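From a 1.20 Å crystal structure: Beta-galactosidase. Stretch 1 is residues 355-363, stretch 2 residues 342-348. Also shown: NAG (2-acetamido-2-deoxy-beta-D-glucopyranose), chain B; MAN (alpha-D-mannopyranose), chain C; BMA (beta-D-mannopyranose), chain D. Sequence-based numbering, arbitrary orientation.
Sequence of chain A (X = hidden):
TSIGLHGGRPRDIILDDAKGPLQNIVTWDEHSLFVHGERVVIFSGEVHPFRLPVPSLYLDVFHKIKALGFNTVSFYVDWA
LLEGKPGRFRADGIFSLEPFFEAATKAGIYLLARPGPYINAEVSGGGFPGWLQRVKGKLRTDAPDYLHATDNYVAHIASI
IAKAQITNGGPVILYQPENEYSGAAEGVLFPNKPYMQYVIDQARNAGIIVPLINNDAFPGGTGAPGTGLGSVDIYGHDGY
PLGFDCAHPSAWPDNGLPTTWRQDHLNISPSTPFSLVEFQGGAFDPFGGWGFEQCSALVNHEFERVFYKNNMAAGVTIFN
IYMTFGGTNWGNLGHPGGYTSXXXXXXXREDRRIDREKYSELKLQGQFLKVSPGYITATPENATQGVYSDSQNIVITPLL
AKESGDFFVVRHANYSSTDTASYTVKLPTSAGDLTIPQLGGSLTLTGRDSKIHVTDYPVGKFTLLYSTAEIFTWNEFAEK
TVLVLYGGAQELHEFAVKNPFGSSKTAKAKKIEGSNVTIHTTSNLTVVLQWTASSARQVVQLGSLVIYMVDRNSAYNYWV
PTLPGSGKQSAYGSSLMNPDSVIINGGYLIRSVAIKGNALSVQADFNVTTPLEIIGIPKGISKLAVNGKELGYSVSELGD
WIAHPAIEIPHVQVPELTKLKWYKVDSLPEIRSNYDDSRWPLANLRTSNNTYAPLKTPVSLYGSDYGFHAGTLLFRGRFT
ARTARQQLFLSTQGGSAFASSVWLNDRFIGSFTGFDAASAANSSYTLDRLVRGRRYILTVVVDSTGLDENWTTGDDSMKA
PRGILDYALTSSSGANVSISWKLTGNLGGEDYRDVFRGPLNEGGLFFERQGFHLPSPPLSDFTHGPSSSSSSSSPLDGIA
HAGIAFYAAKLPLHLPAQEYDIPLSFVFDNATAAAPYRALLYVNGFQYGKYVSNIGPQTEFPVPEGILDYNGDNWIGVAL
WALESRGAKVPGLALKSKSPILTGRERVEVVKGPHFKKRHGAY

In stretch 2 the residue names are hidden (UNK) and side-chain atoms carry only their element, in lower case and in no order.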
# COMPACT_ATOMS: atom_id res chain seq x y z
N ASP A 355 -1.77 1.76 14.63
CA ASP A 355 -1.02 1.97 15.84
C ASP A 355 0.40 2.42 15.59
O ASP A 355 1.04 2.90 16.54
CB ASP A 355 -1.00 0.65 16.63
CG ASP A 355 -0.21 -0.37 15.82
OD1 ASP A 355 -0.56 -0.75 14.71
OD2 ASP A 355 0.90 -0.85 16.24
N ARG A 356 0.96 2.32 14.39
CA ARG A 356 2.39 2.74 14.22
C ARG A 356 2.50 4.23 14.47
O ARG A 356 1.62 5.02 14.06
CB ARG A 356 2.87 2.45 12.80
CG ARG A 356 3.04 0.92 12.60
CD ARG A 356 3.41 0.66 11.13
NE ARG A 356 4.02 -0.67 11.00
CZ ARG A 356 3.98 -1.42 9.91
NH1 ARG A 356 3.33 -1.04 8.82
NH2 ARG A 356 4.61 -2.61 9.92
N GLU A 357 3.59 4.63 15.15
CA GLU A 357 3.74 6.07 15.46
C GLU A 357 3.71 6.92 14.20
O GLU A 357 3.21 8.06 14.21
CB GLU A 357 5.03 6.27 16.23
CG GLU A 357 5.12 7.71 16.78
CD GLU A 357 6.06 7.88 17.98
OE1 GLU A 357 6.39 6.88 18.69
OE2 GLU A 357 6.46 9.02 18.24
N LYS A 358 4.24 6.36 13.10
CA LYS A 358 4.26 7.14 11.85
C LYS A 358 2.86 7.52 11.41
O LYS A 358 2.68 8.54 10.75
CB LYS A 358 4.99 6.40 10.69
CG LYS A 358 4.40 5.02 10.42
CD LYS A 358 5.15 4.27 9.36
CE LYS A 358 5.12 4.97 7.99
NZ LYS A 358 5.96 4.22 6.99
N TYR A 359 1.82 6.78 11.73
CA TYR A 359 0.44 7.19 11.41
C TYR A 359 0.14 8.51 12.10
O TYR A 359 -0.39 9.47 11.50
CB TYR A 359 -0.56 6.07 11.79
CG TYR A 359 -1.99 6.50 11.51
CD1 TYR A 359 -2.75 7.20 12.47
CD2 TYR A 359 -2.58 6.21 10.26
CE1 TYR A 359 -4.04 7.62 12.23
CE2 TYR A 359 -3.87 6.63 10.00
CZ TYR A 359 -4.59 7.32 10.99
OH TYR A 359 -5.88 7.76 10.79
N SER A 360 0.37 8.53 13.43
CA SER A 360 -0.05 9.73 14.19
C SER A 360 0.77 10.93 13.78
O SER A 360 0.23 12.05 13.73
CB SER A 360 0.10 9.45 15.68
OG SER A 360 -0.70 8.31 16.05
N GLU A 361 2.07 10.72 13.47
CA GLU A 361 2.88 11.87 12.99
C GLU A 361 2.37 12.37 11.64
O GLU A 361 2.32 13.57 11.41
CB GLU A 361 4.32 11.42 12.88
CG GLU A 361 5.16 12.42 12.08
CD GLU A 361 5.25 13.83 12.62
OE1 GLU A 361 5.33 13.95 13.88
OE2 GLU A 361 5.28 14.86 11.84
N LEU A 362 1.96 11.44 10.76
CA LEU A 362 1.45 11.88 9.44
C LEU A 362 0.17 12.67 9.61
O LEU A 362 -0.04 13.66 8.87
CB LEU A 362 1.26 10.64 8.58
CG LEU A 362 0.88 10.86 7.14
CD1 LEU A 362 1.82 11.84 6.42
CD2 LEU A 362 0.92 9.50 6.42
N LYS A 363 -0.68 12.29 10.58
CA LYS A 363 -1.90 13.07 10.84
C LYS A 363 -1.56 14.49 11.26
O LYS A 363 -2.26 15.42 10.90
CB LYS A 363 -2.67 12.36 11.98
CG LYS A 363 -3.92 13.11 12.40
CD LYS A 363 -4.81 12.31 13.40
CE LYS A 363 -3.97 11.98 14.66
NZ LYS A 363 -4.84 11.34 15.68
N UNK A 342 2.20 -7.29 1.41
CA UNK A 342 2.59 -5.97 0.87
C UNK A 342 2.34 -4.93 1.98
O UNK A 342 1.94 -3.80 1.74
c UNK A 342 1.81 -5.58 -0.36
o UNK A 342 4.21 -1.77 -3.84
c UNK A 342 2.50 -4.58 -1.29
c UNK A 342 3.71 -2.71 -2.98
c UNK A 342 3.81 -4.76 -1.77
c UNK A 342 2.41 -2.47 -2.54
c UNK A 342 1.82 -3.43 -1.66
c UNK A 342 4.42 -3.82 -2.61
N UNK A 343 2.65 -5.30 3.24
CA UNK A 343 2.48 -4.34 4.32
C UNK A 343 3.27 -3.05 4.05
O UNK A 343 2.78 -1.96 4.37
c UNK A 343 2.95 -4.95 5.64
o UNK A 343 3.94 -3.26 6.99
o UNK A 343 1.88 -3.93 7.51
c UNK A 343 2.93 -3.98 6.80
N UNK A 344 4.44 -3.21 3.46
CA UNK A 344 5.23 -2.04 2.96
C UNK A 344 5.83 -1.27 4.11
O UNK A 344 6.48 -0.24 3.84
c UNK A 344 5.59 -1.18 -0.23
c UNK A 344 6.67 0.78 -1.06
c UNK A 344 5.21 -0.48 0.92
o UNK A 344 7.43 1.43 -2.03
c UNK A 344 5.58 0.87 1.05
c UNK A 344 6.33 -0.55 -1.23
c UNK A 344 6.32 1.51 0.06
c UNK A 344 4.40 -1.14 2.02
N UNK A 345 5.64 -1.67 5.37
CA UNK A 345 6.03 -0.77 6.47
C UNK A 345 5.18 0.51 6.48
O UNK A 345 5.63 1.49 7.10
N UNK A 346 4.00 0.52 5.86
CA UNK A 346 3.21 1.73 5.67
C UNK A 346 2.57 2.21 6.97
O UNK A 346 2.50 1.50 7.98
c UNK A 346 2.11 1.46 4.64
N UNK A 347 2.09 3.44 6.91
CA UNK A 347 1.40 4.05 8.08
C UNK A 347 0.16 3.29 8.48
O UNK A 347 -0.15 3.31 9.67
c UNK A 347 1.05 5.50 7.83
o UNK A 347 0.24 5.66 6.69
N UNK A 348 -0.53 2.65 7.54
CA UNK A 348 -1.63 1.74 7.88
C UNK A 348 -1.14 0.32 7.60
O UNK A 348 -0.70 0.05 6.48
c UNK A 348 -3.99 1.11 7.43
c UNK A 348 -2.88 2.06 7.05
c UNK A 348 -3.27 3.54 7.19
c UNK A 348 -4.43 4.00 6.31
C1 NAG B . 1.19 3.58 19.78
C2 NAG B . 1.91 4.87 20.15
C3 NAG B . 3.27 4.95 19.49
C4 NAG B . 4.08 3.69 19.84
C5 NAG B . 3.26 2.44 19.43
C6 NAG B . 3.91 1.14 19.85
C7 NAG B . 0.27 6.68 20.47
C8 NAG B . -0.68 7.62 19.79
N2 NAG B . 1.09 6.01 19.67
O3 NAG B . 3.95 6.11 19.88
O4 NAG B . 5.28 3.72 19.05
O5 NAG B . 2.02 2.50 20.16
O6 NAG B . 4.25 1.14 21.23
O7 NAG B . 0.19 6.45 21.68
C1 MAN C . 7.27 7.24 21.91
C2 MAN C . 8.00 8.37 21.20
C3 MAN C . 8.99 9.00 22.21
C4 MAN C . 8.21 9.49 23.45
C5 MAN C . 7.49 8.27 24.08
C6 MAN C . 6.60 8.74 25.25
O2 MAN C . 7.03 9.33 20.78
O3 MAN C . 9.55 10.17 21.55
O4 MAN C . 9.13 10.01 24.38
O5 MAN C . 6.63 7.71 23.09
O6 MAN C . 6.07 7.60 25.92
C1 BMA D . 6.39 3.37 19.71
C2 BMA D . 7.58 3.34 18.74
C3 BMA D . 8.85 3.03 19.54
C4 BMA D . 9.05 4.03 20.68
C5 BMA D . 7.77 4.04 21.55
C6 BMA D . 7.82 5.00 22.71
O2 BMA D . 7.70 4.59 18.03
O3 BMA D . 9.95 3.14 18.64
O4 BMA D . 10.15 3.55 21.48
O5 BMA D . 6.62 4.39 20.72
O6 BMA D . 8.29 6.30 22.25
O HOH W 1 -0.06 1.50 11.77

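Position 342 carries one carbon leading into a six-carbon ring that bears a single oxygen, the pattern of a tyrosine. Tyr342 stays out of reach of stretch 1, and its hydroxyl is hydrogen-bonded elsewhere in the structure.

At position 343 there are two side-chain carbons, the second carrying two oxygens. One oxygen lies 2.9 Å from Arg356 NH1, which suits a carboxylate facing a guanidinium. This is Asp343, the short acid; the four-atom count excludes glutamate, and the charged partner favours aspartate over asparagine, which would in any case end in one oxygen and one nitrogen. Its OD2 accepts from Arg356 NH1 and, at 3.1 Å, from Arg356 NH2, so both bonds of the salt bridge converge on one oxygen.

Position 344 again has one carbon and a six-carbon ring with one oxygen: Tyr344. Its side chain makes no contact with stretch 1.

Position 345 has no side-chain atoms and is therefore glycine. Its phi of 65° by itself favours Gly345, and its backbone does the work: Gly345 O accepts from Lys358 NZ at 2.8 Å, while Gly345 N donates to Asp343 OD2 at 2.8 Å.

A single side-chain carbon at position 346 identifies Ala346. That methyl points away from stretch 1, leaving the contact to the backbone, where Ala346 O accepts from Arg356 NH1 at 2.8 Å. Ala346 also closes a type I' turn begun at Asp343, with Ala346 N donating to Asp343 O at 3.1 Å.

Position 347 has one carbon followed by one oxygen, the mark of Ser347. Ser347 lies close against the helix: its CA is 4.7 Å from Tyr359 CA, its CB is 4.1 Å from Lys358 CE, and its OG packs 3.9 Å from Leu362 CD2. Its backbone O lies 3.5 Å from Tyr359 CB.

Four carbons at position 348, forked at the first with one arm two carbons long, give Ile348. Although its CA-to-CB bond points away, the side chain reaches back, placing CG1 4.1 Å from Tyr359 CD2 in an apolar contact.

The contact thus joins a tight turn to the start of a helix. Arg356 grips the turn through a carboxylate and a carbonyl, both near the guanidinium plane, where its N-H bonds point, and Lys358 holds a second carbonyl. A water bridges the stretches, donating to Ser347 O at 2.8 Å and accepting from Arg356 N at 2.9 Å. Beside these polar ties, Tyr359 packs against Ser347 and Ile348, and Leu362 against Ser347.

Stretch 2, residues 342-348: YDYGASI
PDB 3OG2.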